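Local coordinates for triosephosphate isomerase (Toxoplasma gondii, PDB 5UPR) that probably catalyses the interconversion of D-glyceraldehyde 3-phosphate and dihydroxyacetone phosphate, a step of glycolysis and gluconeogenesis, as a homodimer, at the interface of chains A and B. Residues are numbered along the deposited sequence; one frame, centred on the assembly and turned at random. Chains: chain A/B, Triosephosphate isomerase.

Contact 1: the interface of chains A and B. Residues chain A 77-79, 89; chain B 18-20.
The interdigitating loop of the triosephosphate isomerase fold, the long third loop between strand 65-69 and helix 87-92, here brings A:Tyr78 and A:Gly79 of chain A onto the segment B:Cys18 to B:Asn19 that follows strand 10-15 in chain B. The two backbones pair as a short antiparallel bridge. A:Gly79 N donates to the carbonyl O of B:Cys18 at 3.0 Å, coming from above the carbonyl plane, 37° out of it. In return B:Cys18 N donates to A:Gly79 O at 3.1 Å, almost in line with that carbonyl. B:Cys18 is thus gripped through its amide N-H and its C=O by one glycine.

The same carbonyl O of B:Cys18 also lies in the plane of the A:Tyr78 ring, at its edge, 3.4 Å from CD1. The torsion that puts the ring there swings CG to the side opposite the tyrosine's own carbonyl carbon, beside its backbone N (chi1 -61°), and the ring then runs along the chain B backbone toward B:Gly20. The amide oxygen OD1 of B:Asn19 also comes up to A:Tyr78 CB, at 3.6 Å, while ND2 of that side chain is turned toward A:Gly79 O.

A:Met89, a selenomethionine from helix 87-92, reaches in from a second direction. Its chain is extended as far as the selenium, then bends at chi3 (-78°), which lays the methyl CE over the B:Cys18-B:Asn19 peptide, 3.8 Å from B:Asn19 CA. The backbone of A:Met89 reaches chain B through a water, 2.8 Å from A:Met89 O and 3.0 Å from B:Gly20 O.

In this family the catalytic lysine comes directly before the cysteine position. By clamping the backbone just beyond it, the neighbouring subunit likely steadies part of the active site, in keeping with an enzyme that works as a dimer.

Contact 2: the interface of chains A and B. Residues chain A 50-51; chain B 50, 53, 85, 90, 93, 95.
A:Ser50 and B:Ser50 face each other hydroxyl to hydroxyl, their OG atoms hydrogen-bonded at 2.6 Å. Which of the two hydroxyls donates is not settled by the structure alone. In both, chi1 near 60° (62° and 61°) tucks OG in among the main-chain atoms on either side of CA, and the two-fold then sets the two hydroxyls face to face. B:Leu85 lies beside this pair, its CD1 3.5 Å from A:Ser50 OG, giving the polar contact an apolar flank.

A:Leu51, the next residue, pushes its branched end into chain B. Its CG meets CD1 of B:Leu85 at 4.0 Å, the two leucines slanting across each other. From B:Ile95 the approach is tip to tip, CD1 meeting A:Leu51 CD2 at 3.9 Å. That same CD2 touches CD1 of B:Ile53 at 4.0 Å and also packs on CB of B:Ser50. B:Ile95 is near both methyls, while B:Ile90 and the aliphatic part of B:Lys93 stand farther off, toward CD1. A:Leu51 gives up 89 Å² of its surface to chain B.

Next to this apolar knob a water joins the main chains, 2.8 Å from A:Leu51 O and 2.7 Å from B:Ser50 O.

Both 3-10 helices 50-52 follow strand 42-47 of the triosephosphate isomerase barrel; A:Leu51 is received by B:Ser50, by helix 53-59 and by the B:Leu85 to B:Ile95 stretch that contains helix 87-92, close to the two-fold axis of the dimer.

Contact 1: the interface of chains A and B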
ATOM      1  N   ALA A  77     -14.039   3.469  -0.622  1.00 20.94           N
ATOM      2  CA  ALA A  77     -14.194   4.927  -0.566  1.00 21.88           C
ATOM      3  C   ALA A  77     -13.166   5.514   0.453  1.00 22.05           C
ATOM      4  O   ALA A  77     -12.172   4.898   0.688  1.00 22.23           O
ATOM      5  CB  ALA A  77     -15.607   5.262  -0.149  1.00 22.89           C
ATOM      6  N   TYR A  78     -13.391   6.703   0.979  1.00 22.45           N
ATOM      7  CA  TYR A  78     -12.523   7.294   2.021  1.00 23.49           C
ATOM      8  C   TYR A  78     -13.039   6.848   3.417  1.00 23.24           C
ATOM      9  O   TYR A  78     -14.223   6.645   3.633  1.00 23.70           O
ATOM     10  CB  TYR A  78     -12.556   8.843   1.960  1.00 24.53           C
ATOM     11  CG  TYR A  78     -12.045   9.420   0.635  1.00 25.02           C
ATOM     12  CD1 TYR A  78     -10.724   9.280   0.294  1.00 25.41           C
ATOM     13  CD2 TYR A  78     -12.859  10.128  -0.240  1.00 26.77           C
ATOM     14  CE1 TYR A  78     -10.202   9.831  -0.865  1.00 25.63           C
ATOM     15  CE2 TYR A  78     -12.353  10.690  -1.439  1.00 26.85           C
ATOM     16  CZ  TYR A  78     -11.032  10.479  -1.771  1.00 26.14           C
ATOM     17  OH  TYR A  78     -10.420  10.972  -2.908  1.00 26.35           O
ATOM     18  N   GLY A  79     -12.114   6.695   4.345  1.00 22.21           N
ATOM     19  CA  GLY A  79     -12.421   6.439   5.726  1.00 23.20           C
ATOM     20  C   GLY A  79     -11.256   5.898   6.520  1.00 22.11           C
ATOM     21  O   GLY A  79     -10.082   6.117   6.174  1.00 21.88           O
HETATM   22  N   MSE A  89      -9.875   7.135  -3.880  1.00 21.99           N
HETATM   23  CA  MSE A  89      -8.721   8.044  -3.733  1.00 22.32           C
HETATM   24  C   MSE A  89      -7.859   8.051  -4.979  1.00 22.78           C
HETATM   25  O   MSE A  89      -7.402   9.126  -5.461  1.00 23.14           O
HETATM   26  CB  MSE A  89      -7.900   7.581  -2.507  1.00 22.16           C
HETATM   27  CG  MSE A  89      -6.716   8.485  -2.283  1.00 24.13           C
HETATM   28 SE   MSE A  89      -5.580   7.828  -0.858  0.91 26.16          SE
HETATM   29  CE  MSE A  89      -6.669   8.409   0.666  1.00 24.62           C
TER
ATOM     30  N   CYS B  18      -7.207   6.874   5.386  1.00 19.34           N
ATOM     31  CA  CYS B  18      -7.496   6.768   3.967  1.00 19.83           C
ATOM     32  C   CYS B  18      -8.410   7.951   3.577  1.00 20.86           C
ATOM     33  O   CYS B  18      -9.602   7.794   3.193  1.00 21.70           O
ATOM     34  CB  CYS B  18      -8.129   5.437   3.629  1.00 20.66           C
ATOM     35  SG  CYS B  18      -8.367   5.144   1.884  1.00 21.16           S
ATOM     36  N   ASN B  19      -7.816   9.122   3.690  1.00 19.71           N
ATOM     37  CA  ASN B  19      -8.449  10.418   3.419  1.00 21.28           C
ATOM     38  C   ASN B  19      -7.370  11.288   2.795  1.00 21.56           C
ATOM     39  O   ASN B  19      -6.240  11.384   3.280  1.00 20.67           O
ATOM     40  CB  ASN B  19      -8.976  11.093   4.706  1.00 21.27           C
ATOM     41  CG  ASN B  19     -10.061  10.272   5.402  1.00 21.63           C
ATOM     42  OD1 ASN B  19     -11.228  10.251   4.986  1.00 22.29           O
ATOM     43  ND2 ASN B  19      -9.673   9.492   6.417  1.00 21.24           N
ATOM     44  N   GLY B  20      -7.722  11.917   1.706  1.00 22.35           N
ATOM     45  CA  GLY B  20      -6.773  12.818   1.025  1.00 23.68           C
ATOM     46  C   GLY B  20      -7.058  12.997  -0.423  1.00 23.45           C
ATOM     47  O   GLY B  20      -7.386  12.034  -1.109  1.00 23.80           O
TER
HETATM   48  O   HOH W   1      -7.300  11.566  -4.109  1.00 25.53           O

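Contact 2: the interface of chains A and B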
ATOM      1  N   SER A  50       3.749   3.568  -4.915  1.00 21.15           N
ATOM      2  CA  SER A  50       2.769   4.627  -4.720  1.00 21.65           C
ATOM      3  C   SER A  50       3.410   5.974  -4.348  1.00 22.69           C
ATOM      4  O   SER A  50       2.878   7.036  -4.684  1.00 23.90           O
ATOM      5  CB  SER A  50       1.699   4.233  -3.733  1.00 21.75           C
ATOM      6  OG  SER A  50       2.223   3.984  -2.450  1.00 23.75           O
ATOM      7  N   LEU A  51       4.537   5.934  -3.664  1.00 22.41           N
ATOM      8  CA  LEU A  51       5.286   7.135  -3.255  1.00 23.89           C
ATOM      9  C   LEU A  51       5.698   8.061  -4.409  1.00 24.62           C
ATOM     10  O   LEU A  51       5.794   9.273  -4.204  1.00 26.26           O
ATOM     11  CB  LEU A  51       6.560   6.744  -2.496  1.00 24.23           C
ATOM     12  CG  LEU A  51       6.476   6.104  -1.141  1.00 25.21           C
ATOM     13  CD1 LEU A  51       7.865   5.824  -0.580  1.00 26.59           C
ATOM     14  CD2 LEU A  51       5.723   7.018  -0.100  1.00 26.07           C
TER
ATOM     15  N   SER B  50       0.210   7.426   1.241  1.00 20.90           N
ATOM     16  CA  SER B  50       1.513   7.397   0.567  1.00 21.28           C
ATOM     17  C   SER B  50       1.543   8.220  -0.752  1.00 21.88           C
ATOM     18  O   SER B  50       2.568   8.758  -1.113  1.00 20.71           O
ATOM     19  CB  SER B  50       1.942   5.969   0.309  1.00 21.96           C
ATOM     20  OG  SER B  50       1.047   5.269  -0.519  1.00 22.30           O
ATOM     21  N   ILE B  53       2.582  11.968   0.125  1.00 23.09           N
ATOM     22  CA  ILE B  53       3.737  12.280   0.955  1.00 22.81           C
ATOM     23  C   ILE B  53       4.669  13.278   0.305  1.00 23.85           C
ATOM     24  O   ILE B  53       5.114  14.223   0.951  1.00 22.39           O
ATOM     25  CB  ILE B  53       4.471  11.054   1.468  1.00 23.10           C
ATOM     26  CG1 ILE B  53       3.600  10.310   2.521  1.00 21.93           C
ATOM     27  CG2 ILE B  53       5.753  11.456   2.138  1.00 23.32           C
ATOM     28  CD1 ILE B  53       4.084   8.923   2.977  1.00 21.77           C
ATOM     29  N   LEU B  85       5.640  -0.951   0.156  1.00 20.15           N
ATOM     30  CA  LEU B  85       6.673   0.078   0.382  1.00 20.14           C
ATOM     31  C   LEU B  85       7.622  -0.388   1.477  1.00 19.92           C
ATOM     32  O   LEU B  85       7.229  -0.482   2.653  1.00 19.02           O
ATOM     33  CB  LEU B  85       6.030   1.429   0.791  1.00 19.51           C
ATOM     34  CG  LEU B  85       4.899   1.876  -0.155  1.00 19.70           C
ATOM     35  CD1 LEU B  85       4.205   3.121   0.348  1.00 20.33           C
ATOM     36  CD2 LEU B  85       5.403   2.116  -1.587  1.00 20.37           C
ATOM     37  N   ILE B  90      11.354   3.969   1.907  1.00 21.54           N
ATOM     38  CA  ILE B  90      10.725   5.067   2.661  1.00 21.32           C
ATOM     39  C   ILE B  90      11.884   5.951   3.197  1.00 22.86           C
ATOM     40  O   ILE B  90      11.883   7.162   3.029  1.00 24.36           O
ATOM     41  CB  ILE B  90       9.817   4.519   3.783  1.00 19.61           C
ATOM     42  CG1 ILE B  90       8.534   3.881   3.161  1.00 18.70           C
ATOM     43  CG2 ILE B  90       9.428   5.580   4.778  1.00 20.16           C
ATOM     44  CD1 ILE B  90       7.799   2.955   4.119  1.00 17.38           C
ATOM     45  N   LYS B  93      13.598   7.987   0.504  1.00 28.12           N
ATOM     46  CA  LYS B  93      12.747   9.100   0.080  1.00 28.44           C
ATOM     47  C   LYS B  93      12.701  10.215   1.167  1.00 28.16           C
ATOM     48  O   LYS B  93      11.927  11.126   1.070  1.00 26.86           O
ATOM     49  CB  LYS B  93      11.346   8.501  -0.280  1.00 27.99           C
ATOM     50  CG  LYS B  93      10.256   9.444  -0.752  1.00 28.31           C
ATOM     51  CD  LYS B  93      10.656  10.163  -1.990  1.00 30.21           C
ATOM     52  CE  LYS B  93       9.506  10.935  -2.652  1.00 29.61           C
ATOM     53  NZ  LYS B  93      10.079  11.874  -3.678  1.00 32.52           N
ATOM     54  N   ILE B  95      11.698  10.159   4.346  1.00 27.81           N
ATOM     55  CA  ILE B  95      10.564  10.072   5.235  1.00 26.67           C
ATOM     56  C   ILE B  95      11.111   9.499   6.556  1.00 27.03           C
ATOM     57  O   ILE B  95      11.582   8.357   6.558  1.00 25.16           O
ATOM     58  CB  ILE B  95       9.493   9.142   4.626  1.00 25.59           C
ATOM     59  CG1 ILE B  95       8.971   9.753   3.302  1.00 24.90           C
ATOM     60  CG2 ILE B  95       8.365   8.959   5.637  1.00 24.69           C
ATOM     61  CD1 ILE B  95       8.204   8.727   2.427  1.00 24.20           C
TER
HETATM   62  O   HOH W   2       4.316  10.511  -2.193  1.00 25.79           O

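About 17 Å separates the centres of contact 1 and contact 2, and both draw on the interdigitating loop and helix 87-92. In contact 1 that region, from chain A, embraces the backbone after strand 10-15 of chain B; in contact 2 its later part, from chain B, receives the 3-10 helix of chain A. The two-fold repeats contact 1 on the opposite side, whereas the serine pair of contact 2 is its own twin and marks the axis. One loop-and-helix region thus serves both subunit association and, probably, support of the partner's active site in this triosephosphate isomerase domain.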